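PDB 2WP0: chromosomal replication initiator protein DNAA from Helicobacter pylori, which probably initiates and regulates chromosomal replication by binding the origin as an ATP complex, its domain I serving oligomerization and regulator binding. Local coordinates for residues L33-N38 with A45-P50. Residues are numbered along the deposited sequence; the frame is centred on the assembly and turned at random.
Sequences LKYNPN and AFFYAP
Lys-34 and Tyr-48 form the antiparallel hydrogen-bonded pair of a beta hairpin in domain I, where the short edge strand 34-35 lies against strand 44-49, the middle strand of a three-stranded sheet. Two backbone bonds define the pairing: Lys-34 N donates to Tyr-48 O at 2.8 Å, and Tyr-48 N returns to Lys-34 O with a nearly straight N-H...O angle of 167°. Past the next, non-hydrogen-bonded pair, Tyr-35 with Phe-47, the bond from Asn-36 N to Phe-46 O is weak and bent.

The two pairs direct their side chains to different faces of the sheet. Tyr-35, its CG anti to the backbone N, has its ring beside that of Phe-47; Tyr-35 CD1 lies 3.5 Å from Phe-47 CE2, and the ring planes are 46° apart, an oblique aromatic pair. Ala-45 CB meets the Tyr-35 ring at its edge, and Leu-33 CD1 packs on Phe-47 CB at 3.9 Å. Ile-7 and Ile-11 of helix 6-16 cover the Tyr-35 and Phe-47 side, while Ile-58 of helix 52-71 touches Leu-33. On the face of Lys-34 and Tyr-48, Lys-34 CG lies 3.8 Å from Tyr-48 CB. Asn-36 sets its carboxamide obliquely across the Tyr-48 ring, the two planes 37° apart, with OD1 over one ring face, nearest CE2 and CZ.

The chemistry is therefore two-sided: Leu-33, Tyr-35 and Phe-47 bury apolar surface between hairpin and helices, whereas the aliphatic part of Lys-34 and the amide of Asn-36 flank a partly exposed Tyr-48, and the backbone N and O of Lys-34 and Tyr-48 satisfy one another.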
loop_
_atom_site.group_PDB
_atom_site.type_symbol
_atom_site.label_atom_id
_atom_site.label_comp_id
_atom_site.label_asym_id
_atom_site.label_seq_id
_atom_site.Cartn_x
_atom_site.Cartn_y
_atom_site.Cartn_z
ATOM N N LEU D 33 -17.555 35.852 4.485
ATOM C CA LEU D 33 -17.091 36.300 5.787
ATOM C C LEU D 33 -17.971 37.454 6.267
ATOM O O LEU D 33 -18.419 38.278 5.462
ATOM C CB LEU D 33 -15.660 36.795 5.612
ATOM C CG LEU D 33 -14.594 36.445 6.627
ATOM C CD1 LEU D 33 -15.037 35.212 7.343
ATOM C CD2 LEU D 33 -13.297 36.224 5.879
ATOM N N LYS D 34 -18.238 37.547 7.559
ATOM C CA LYS D 34 -18.961 38.729 7.978
ATOM C C LYS D 34 -18.621 39.237 9.351
ATOM O O LYS D 34 -18.336 38.465 10.263
ATOM C CB LYS D 34 -20.457 38.568 7.790
ATOM C CG LYS D 34 -21.102 37.524 8.634
ATOM C CD LYS D 34 -22.389 37.169 7.955
ATOM C CE LYS D 34 -22.845 38.358 7.126
ATOM N NZ LYS D 34 -23.554 37.926 5.899
ATOM N N TYR D 35 -18.675 40.561 9.473
ATOM C CA TYR D 35 -18.071 41.263 10.591
ATOM C C TYR D 35 -18.885 41.213 11.874
ATOM O O TYR D 35 -20.119 41.131 11.851
ATOM C CB TYR D 35 -17.775 42.712 10.208
ATOM C CG TYR D 35 -16.869 43.425 11.188
ATOM C CD1 TYR D 35 -15.698 42.822 11.647
ATOM C CD2 TYR D 35 -17.179 44.697 11.649
ATOM C CE1 TYR D 35 -14.866 43.464 12.533
ATOM C CE2 TYR D 35 -16.355 45.344 12.534
ATOM C CZ TYR D 35 -15.200 44.727 12.973
ATOM O OH TYR D 35 -14.382 45.384 13.865
ATOM N N ASN D 36 -18.160 41.297 12.985
ATOM C CA ASN D 36 -18.694 41.074 14.319
ATOM C C ASN D 36 -18.310 42.219 15.263
ATOM O O ASN D 36 -17.358 42.087 16.029
ATOM C CB ASN D 36 -18.128 39.754 14.842
ATOM C CG ASN D 36 -19.003 39.106 15.880
ATOM O OD1 ASN D 36 -18.872 37.910 16.143
ATOM N ND2 ASN D 36 -19.894 39.878 16.484
ATOM N N PRO D 37 -19.039 43.353 15.196
ATOM C CA PRO D 37 -18.774 44.542 16.023
ATOM C C PRO D 37 -19.065 44.322 17.506
ATOM O O PRO D 37 -18.516 45.021 18.349
ATOM C CB PRO D 37 -19.722 45.597 15.437
ATOM C CG PRO D 37 -20.040 45.111 14.053
ATOM C CD PRO D 37 -20.074 43.620 14.183
ATOM N N ASN D 38 -19.946 43.386 17.821
ATOM C CA ASN D 38 -19.993 42.845 19.162
ATOM C C ASN D 38 -18.808 41.896 19.163
ATOM O O ASN D 38 -18.577 41.203 18.177
ATOM C CB ASN D 38 -21.293 42.068 19.425
ATOM C CG ASN D 38 -22.424 42.432 18.454
ATOM O OD1 ASN D 38 -23.576 42.565 18.861
ATOM N ND2 ASN D 38 -22.102 42.567 17.171
ATOM N N ALA D 45 -10.236 41.821 15.463
ATOM C CA ALA D 45 -11.446 41.843 14.640
ATOM C C ALA D 45 -12.088 40.451 14.618
ATOM O O ALA D 45 -11.408 39.441 14.443
ATOM C CB ALA D 45 -11.136 42.318 13.220
ATOM N N PHE D 46 -13.396 40.407 14.821
ATOM C CA PHE D 46 -14.117 39.150 14.762
ATOM C C PHE D 46 -14.965 39.080 13.500
ATOM O O PHE D 46 -15.664 40.032 13.156
ATOM C CB PHE D 46 -14.993 38.967 16.007
ATOM C CG PHE D 46 -14.245 38.468 17.203
ATOM C CD1 PHE D 46 -14.037 37.113 17.393
ATOM C CD2 PHE D 46 -13.742 39.351 18.139
ATOM C CE1 PHE D 46 -13.338 36.650 18.498
ATOM C CE2 PHE D 46 -13.045 38.893 19.246
ATOM C CZ PHE D 46 -12.842 37.543 19.424
ATOM N N PHE D 47 -14.877 37.954 12.802
ATOM C CA PHE D 47 -15.731 37.684 11.659
ATOM C C PHE D 47 -16.464 36.372 11.870
ATOM O O PHE D 47 -15.999 35.485 12.597
ATOM C CB PHE D 47 -14.924 37.601 10.361
ATOM C CG PHE D 47 -13.984 38.732 10.180
ATOM C CD1 PHE D 47 -12.669 38.621 10.582
ATOM C CD2 PHE D 47 -14.419 39.927 9.651
ATOM C CE1 PHE D 47 -11.788 39.683 10.442
ATOM C CE2 PHE D 47 -13.549 40.994 9.511
ATOM C CZ PHE D 47 -12.228 40.869 9.905
ATOM N N TYR D 48 -17.615 36.265 11.221
ATOM C CA TYR D 48 -18.346 35.023 11.169
ATOM C C TYR D 48 -18.164 34.382 9.800
ATOM O O TYR D 48 -18.101 35.064 8.784
ATOM C CB TYR D 48 -19.826 35.267 11.441
ATOM C CG TYR D 48 -20.163 35.441 12.900
ATOM C CD1 TYR D 48 -19.809 34.473 13.839
ATOM C CD2 TYR D 48 -20.858 36.559 13.344
ATOM C CE1 TYR D 48 -20.132 34.616 15.187
ATOM C CE2 TYR D 48 -21.191 36.716 14.689
ATOM C CZ TYR D 48 -20.824 35.738 15.607
ATOM O OH TYR D 48 -21.159 35.891 16.937
ATOM N N ALA D 49 -18.039 33.065 9.790
ATOM C CA ALA D 49 -18.142 32.288 8.569
ATOM C C ALA D 49 -19.319 31.337 8.746
ATOM O O ALA D 49 -19.592 30.864 9.850
ATOM C CB ALA D 49 -16.859 31.526 8.309
ATOM N N PRO D 50 -20.025 31.053 7.657
ATOM C CA PRO D 50 -21.278 30.299 7.708
ATOM C C PRO D 50 -21.079 28.956 8.377
ATOM O O PRO D 50 -21.927 28.520 9.151
ATOM C CB PRO D 50 -21.605 30.071 6.237
ATOM C CG PRO D 50 -20.786 31.075 5.490
ATOM C CD PRO D 50 -19.562 31.284 6.282
#